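Local coordinates for uncharacterized conserved protein (Methanopyrus kandleri AV19, PDB 2QYA) that is of unknown function, belongs to the DUF424 family, and is found as an assembly of two copies of the chain, at residues L38-E42 with P43-G47; K48-E51 with P52-A56; G97-G101 with V102-Q106. The protein carries 2 engineered substitutions. All coordinates share one frame; numbering follows the deposited sequence.

Contact 1: residues L38-E42 with P43-G47; sequences LHISE and PFYSG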
# COMPACT_ATOMS: atom_id res chain seq x y z
N LEU A 38 -12.44 8.67 12.48
CA LEU A 38 -12.14 7.54 11.63
C LEU A 38 -13.41 6.73 11.40
O LEU A 38 -14.06 6.30 12.35
CB LEU A 38 -11.00 6.68 12.19
CG LEU A 38 -10.62 5.41 11.39
CD1 LEU A 38 -10.25 5.69 9.92
CD2 LEU A 38 -9.52 4.60 12.07
N HIS A 39 -13.75 6.57 10.13
CA HIS A 39 -14.82 5.67 9.71
C HIS A 39 -14.20 4.32 9.35
O HIS A 39 -13.42 4.22 8.40
CB HIS A 39 -15.55 6.27 8.49
CG HIS A 39 -15.91 7.71 8.66
ND1 HIS A 39 -15.11 8.74 8.19
CD2 HIS A 39 -16.96 8.31 9.27
CE1 HIS A 39 -15.67 9.90 8.48
NE2 HIS A 39 -16.80 9.66 9.13
N ILE A 40 -14.52 3.29 10.13
CA ILE A 40 -14.04 1.94 9.82
C ILE A 40 -14.95 1.36 8.72
O ILE A 40 -15.79 0.49 8.96
CB ILE A 40 -13.96 1.00 11.06
CG1 ILE A 40 -13.62 1.76 12.35
CG2 ILE A 40 -12.96 -0.11 10.85
CD1 ILE A 40 -12.35 2.58 12.32
N SER A 41 -14.75 1.88 7.50
CA SER A 41 -15.68 1.68 6.38
C SER A 41 -15.41 0.40 5.61
O SER A 41 -14.25 0.02 5.43
CB SER A 41 -15.63 2.88 5.41
OG SER A 41 -14.44 2.90 4.64
N GLU A 42 -16.49 -0.22 5.16
CA GLU A 42 -16.48 -1.49 4.43
C GLU A 42 -15.52 -1.53 3.23
O GLU A 42 -14.78 -2.52 3.08
CB GLU A 42 -17.91 -1.91 4.02
CG GLU A 42 -17.96 -2.94 2.89
CD GLU A 42 -18.99 -4.07 3.10
OE1 GLU A 42 -19.53 -4.22 4.24
OE2 GLU A 42 -19.24 -4.84 2.13
N PRO A 43 -15.51 -0.49 2.38
CA PRO A 43 -14.57 -0.61 1.25
C PRO A 43 -13.11 -0.80 1.71
O PRO A 43 -12.45 -1.71 1.24
CB PRO A 43 -14.78 0.69 0.47
CG PRO A 43 -15.40 1.63 1.45
CD PRO A 43 -16.25 0.79 2.34
N PHE A 44 -12.64 0.01 2.66
CA PHE A 44 -11.25 -0.06 3.17
C PHE A 44 -10.99 -1.23 4.11
O PHE A 44 -9.95 -1.89 4.03
CB PHE A 44 -10.88 1.23 3.88
CG PHE A 44 -10.42 2.30 2.97
CD1 PHE A 44 -9.08 2.42 2.64
CD2 PHE A 44 -11.33 3.21 2.43
CE1 PHE A 44 -8.64 3.42 1.78
CE2 PHE A 44 -10.90 4.22 1.56
CZ PHE A 44 -9.55 4.33 1.24
N TYR A 45 -11.94 -1.46 5.01
CA TYR A 45 -11.84 -2.55 5.95
C TYR A 45 -12.93 -3.53 5.59
O TYR A 45 -14.11 -3.24 5.77
CB TYR A 45 -12.04 -2.04 7.37
CG TYR A 45 -11.13 -0.91 7.77
CD1 TYR A 45 -9.82 -1.16 8.18
CD2 TYR A 45 -11.58 0.41 7.76
CE1 TYR A 45 -8.98 -0.09 8.57
CE2 TYR A 45 -10.75 1.47 8.14
CZ TYR A 45 -9.46 1.21 8.55
OH TYR A 45 -8.64 2.24 8.94
N SER A 46 -12.56 -4.67 5.05
CA SER A 46 -13.55 -5.66 4.66
C SER A 46 -12.76 -6.81 4.15
O SER A 46 -12.44 -6.84 2.97
CB SER A 46 -14.44 -5.15 3.53
OG SER A 46 -13.65 -5.02 2.34
N GLY A 47 -12.43 -7.74 5.02
CA GLY A 47 -11.56 -8.81 4.62
C GLY A 47 -12.21 -10.15 4.72
O GLY A 47 -13.41 -10.25 4.96
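Tyr45 folds back on the chain just before it and packs against Ile40. CG2 of Ile40 lies over one face of the ring, 3.8 Å from the ring centroid of Tyr45, in a CH-pi contact set toward the rim. The first torsion of Tyr45 (chi1 -55°) points the ring away from its own carbonyl carbon and back along the incoming chain. The Ser41 amide meets the edge of this ring in its plane. The Tyr45 OH reaches the fork of Leu38, with CD1 of Leu38 3.9 Å from OH of Tyr45. An alanine at Tyr45 would remove the ring, and this would probably leave a gap beside Ile40 CG2 and the Leu38 methyls.

One backbone hydrogen bond closes the turn: Tyr45 N gives to Ser41 O at 2.8 Å, nearly straight (167°). Glu42, Pro43 and Phe44 have helical backbone angles, making a single alpha turn. Just before it, Ile40 centres an inverse gamma turn, with a weak bond from Ser41 N to His39 O.

Ser41 OG touches CG of Pro43 at 3.6 Å and also lies at the edge of the Phe44 ring.

Phe44 makes a cation-pi contact with Lys70 of the second subunit, and Tyr45 packs on Gly14 of that subunit. The turn follows strand 36-39. That strand pairs with strand 30-33, and Ile40 and Tyr45 both pack on Cys22 of strand 16-23.

Contact 2: residues K48-E51 with P52-A56; sequences KSME and PDRAA. Engineered in segment 48-51: Met50 (natural residue Leu).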
# COMPACT_ATOMS: atom_id res chain seq x y z
N LYS A 48 -11.43 -11.19 4.47
CA LYS A 48 -11.87 -12.52 4.80
C LYS A 48 -11.90 -12.66 6.34
O LYS A 48 -10.90 -12.35 7.03
CB LYS A 48 -10.94 -13.55 4.18
CG LYS A 48 -11.23 -14.99 4.59
CD LYS A 48 -10.42 -15.98 3.77
CE LYS A 48 -10.65 -17.41 4.27
NZ LYS A 48 -10.15 -18.46 3.34
N SER A 49 -13.02 -13.13 6.87
CA SER A 49 -13.17 -13.28 8.32
C SER A 49 -12.48 -14.56 8.72
O SER A 49 -12.75 -15.63 8.16
CB SER A 49 -14.63 -13.26 8.76
OG SER A 49 -14.80 -13.44 10.17
N MET A 50 -11.53 -14.46 9.63
CA MET A 50 -10.86 -15.67 10.08
C MET A 50 -10.44 -15.64 11.55
O MET A 50 -10.53 -14.60 12.22
CB MET A 50 -9.70 -16.09 9.14
CG MET A 50 -8.49 -15.12 9.04
SD MET A 50 -7.46 -15.23 7.52
CE MET A 50 -6.80 -16.82 7.50
N GLU A 51 -10.06 -16.81 12.02
CA GLU A 51 -9.63 -17.02 13.38
C GLU A 51 -8.17 -16.55 13.47
O GLU A 51 -7.35 -16.88 12.61
CB GLU A 51 -9.76 -18.52 13.71
CG GLU A 51 -9.53 -18.91 15.18
CD GLU A 51 -10.59 -18.38 16.18
OE1 GLU A 51 -11.69 -17.91 15.74
OE2 GLU A 51 -10.32 -18.45 17.41
N PRO A 52 -7.85 -15.78 14.52
CA PRO A 52 -6.54 -15.15 14.76
C PRO A 52 -5.35 -16.02 14.38
O PRO A 52 -4.45 -15.56 13.68
CB PRO A 52 -6.54 -14.87 16.28
CG PRO A 52 -7.94 -15.27 16.79
CD PRO A 52 -8.82 -15.46 15.59
N ASP A 53 -5.35 -17.28 14.82
CA ASP A 53 -4.25 -18.21 14.52
C ASP A 53 -4.09 -18.43 13.03
O ASP A 53 -2.98 -18.51 12.54
CB ASP A 53 -4.46 -19.55 15.22
CG ASP A 53 -4.11 -19.52 16.69
OD1 ASP A 53 -3.92 -18.41 17.28
OD2 ASP A 53 -4.02 -20.62 17.26
N ARG A 54 -5.20 -18.53 12.31
CA ARG A 54 -5.14 -18.65 10.85
C ARG A 54 -4.70 -17.33 10.21
O ARG A 54 -3.98 -17.35 9.22
CB ARG A 54 -6.46 -19.15 10.24
CG ARG A 54 -6.25 -19.76 8.83
CD ARG A 54 -7.51 -20.40 8.18
NE ARG A 54 -7.27 -20.85 6.79
CZ ARG A 54 -6.44 -21.83 6.41
NH1 ARG A 54 -6.33 -22.15 5.11
NH2 ARG A 54 -5.70 -22.50 7.30
N ALA A 55 -5.13 -16.21 10.76
CA ALA A 55 -4.67 -14.91 10.25
C ALA A 55 -3.13 -14.77 10.38
O ALA A 55 -2.46 -14.43 9.40
CB ALA A 55 -5.40 -13.76 10.93
N ALA A 56 -2.60 -15.08 11.57
CA ALA A 56 -1.16 -15.08 11.82
C ALA A 56 -0.38 -15.93 10.83
O ALA A 56 0.68 -15.51 10.34
CB ALA A 56 -0.84 -15.52 13.26
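Met50 and Glu51 carry this contact, where a short strand turns into a helix. Lys48 comes first; its NZ lies 5.1 Å from NE of Arg54, two like charges near each other but not in contact. Ser49 turns to other partners: its OG is hydrogen-bonded to Glu24 and to Arg5.

Met50 is an engineered residue, with leucine in the natural protein. Its side chain lies across the first turn of the helix. CG meets CB of Ala55 at 3.9 Å, and SD runs past CA of Ala55. A bend at the last torsion (chi3 -62°) then brings CE onto Arg54, where it sits 3.3 Å from CG of Arg54. The two side chains meet at about a right angle. The methyl meets the alkyl part of Arg54, its CB, CG and CD.

Glu51 holds the N-cap position. Its carbonyl O accepts the N-H of Ala55, with N of Ala55 3.0 Å from O of Glu51 and an angle of 158°. This is the first i to i+4 bond of the helix. Arg54 N adds a weak bond to the same oxygen. The Glu51 side chain bends at chi2 and crosses the Pro52 ring obliquely, with CG and the carboxylate at its CD corner; CD of Glu51 is 3.5 Å from CD of Pro52. Pro52, with no N-H to offer, opens the helix. The acids of Glu51 and Asp53 near this end would probably suit the helix dipole.

The segment axes of strand 48-50 and helix 52-56 run at 120°. The strand pairs with strand 6-13. Pro52 and Ala55 pack on Val84 of helix 79-87.

Contact 3: residues G97-G101 with V102-Q106; sequences GELGG and VPHVQ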
# COMPACT_ATOMS: atom_id res chain seq x y z
N GLY A 97 0.84 0.51 18.61
CA GLY A 97 0.33 1.82 18.97
C GLY A 97 -1.14 1.75 19.34
O GLY A 97 -1.62 0.73 19.83
N GLU A 98 -1.83 2.86 19.14
CA GLU A 98 -3.26 2.91 19.38
C GLU A 98 -3.82 4.05 18.57
O GLU A 98 -3.11 5.00 18.24
CB GLU A 98 -3.59 3.11 20.87
CG GLU A 98 -3.61 4.56 21.30
CD GLU A 98 -4.86 4.90 22.09
OE1 GLU A 98 -5.17 4.14 23.06
OE2 GLU A 98 -5.52 5.91 21.74
N LEU A 99 -5.10 3.95 18.23
CA LEU A 99 -5.76 4.97 17.43
C LEU A 99 -7.22 5.09 17.85
O LEU A 99 -8.06 4.32 17.40
CB LEU A 99 -5.66 4.62 15.95
CG LEU A 99 -5.48 5.80 14.99
CD1 LEU A 99 -4.11 6.49 15.21
CD2 LEU A 99 -5.67 5.33 13.53
N GLY A 100 -7.51 6.07 18.71
CA GLY A 100 -8.86 6.26 19.24
C GLY A 100 -9.15 5.31 20.37
O GLY A 100 -10.24 4.74 20.44
N GLY A 101 -8.17 5.11 21.26
CA GLY A 101 -8.30 4.15 22.36
C GLY A 101 -8.27 2.70 21.92
O GLY A 101 -8.32 1.79 22.77
N VAL A 102 -8.18 2.47 20.60
CA VAL A 102 -8.13 1.12 20.02
C VAL A 102 -6.72 0.79 19.54
O VAL A 102 -6.11 1.62 18.87
CB VAL A 102 -9.12 0.96 18.84
CG1 VAL A 102 -9.07 -0.47 18.29
CG2 VAL A 102 -10.55 1.31 19.27
N PRO A 103 -6.19 -0.41 19.86
CA PRO A 103 -4.84 -0.73 19.40
C PRO A 103 -4.68 -0.63 17.88
O PRO A 103 -5.59 -0.96 17.11
CB PRO A 103 -4.64 -2.17 19.88
CG PRO A 103 -5.57 -2.31 21.07
CD PRO A 103 -6.77 -1.48 20.69
N HIS A 104 -3.51 -0.16 17.45
CA HIS A 104 -3.24 0.08 16.05
C HIS A 104 -1.76 -0.12 15.81
O HIS A 104 -0.95 0.23 16.66
CB HIS A 104 -3.65 1.49 15.66
CG HIS A 104 -3.41 1.84 14.22
ND1 HIS A 104 -2.37 2.64 13.81
CD2 HIS A 104 -4.11 1.53 13.10
CE1 HIS A 104 -2.42 2.79 12.50
NE2 HIS A 104 -3.46 2.13 12.05
N VAL A 105 -1.42 -0.75 14.69
CA VAL A 105 -0.04 -0.81 14.23
C VAL A 105 0.02 -0.61 12.70
O VAL A 105 -0.85 -1.10 11.96
CB VAL A 105 0.72 -2.08 14.70
CG1 VAL A 105 0.37 -3.34 13.88
CG2 VAL A 105 2.26 -1.79 14.66
N GLN A 106 1.02 0.16 12.27
CA GLN A 106 1.40 0.30 10.86
C GLN A 106 2.90 -0.04 10.68
O GLN A 106 3.76 0.48 11.45
CB GLN A 106 1.08 1.70 10.39
CG GLN A 106 1.01 1.87 8.85
CD GLN A 106 -0.17 2.74 8.39
OE1 GLN A 106 -0.54 2.74 7.23
NE2 GLN A 106 -0.75 3.49 9.32
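Leu99 and His104 lie side by side and point the same way. CD2 of Leu99 sits over the centre of the imidazole, 4.0 Å from the ring centroid of His104 and almost on the ring normal (4° off), a CH-pi contact. Their CB atoms, Leu99 CB and His104 CB, are 3.7 Å apart. The His104 side chain starts with CG opposite the backbone N (chi1 -180°), which sets its ring beside Leu99. The far end of the ring has a polar partner: NE2 is hydrogen-bonded to Asp15 of the second subunit. Val102 CG2 packs on Gly100 O, and the same side chain touches Leu31 and Leu77.

The backbone forms a tight beta hairpin. Gly97 and His104 are a hydrogen-bonded antiparallel pair. Glu98 and Pro103 are a non-hydrogen-bonded one, whose side chains diverge. Gly100 and Gly101 occupy the turn, both with positive phi, and their angles fit a type I' turn.

Three backbone bonds cross the hairpin. Leu99 N gives to Val102 O at 2.6 Å, fairly straight at 163°. His104 N reaches Gly97 O at 3.2 Å from well above the carbonyl plane. Gly97 N to His104 O is weak. Between them, CA of Glu98 makes a CA-H...O contact with Val102 O at 3.2 Å.

The turn is also held by a side chain. Gly101 N gives its hydrogen to OE2 of Glu98 at 2.8 Å, from above the carboxylate plane. The Glu98 chain bends at chi2 to bring that oxygen to the turn.

In the fold
The three contacts come in series along the chain. Contact 1 takes in the end of strand 36-39, which belongs to a two-stranded antiparallel sheet, and the turn after it. Contact 2 adjoins it in sequence and leads from strand 48-50 into helix 52-66. Contact 3 is the late hairpin of strands 97-98 and 103-109. Contacts 2 and 3 involve the two outermost strands of the mixed sheet within this chain, with centres about 19 Å apart. Contacts 1 and 2 are about 17 Å apart between centres, and contacts 1 and 3 about 15 Å. Contacts 1 and 3 touch through Leu38 and Leu99. Both also meet the second subunit, whereas contact 2 does not, so the dimer surface draws on 1 and 3.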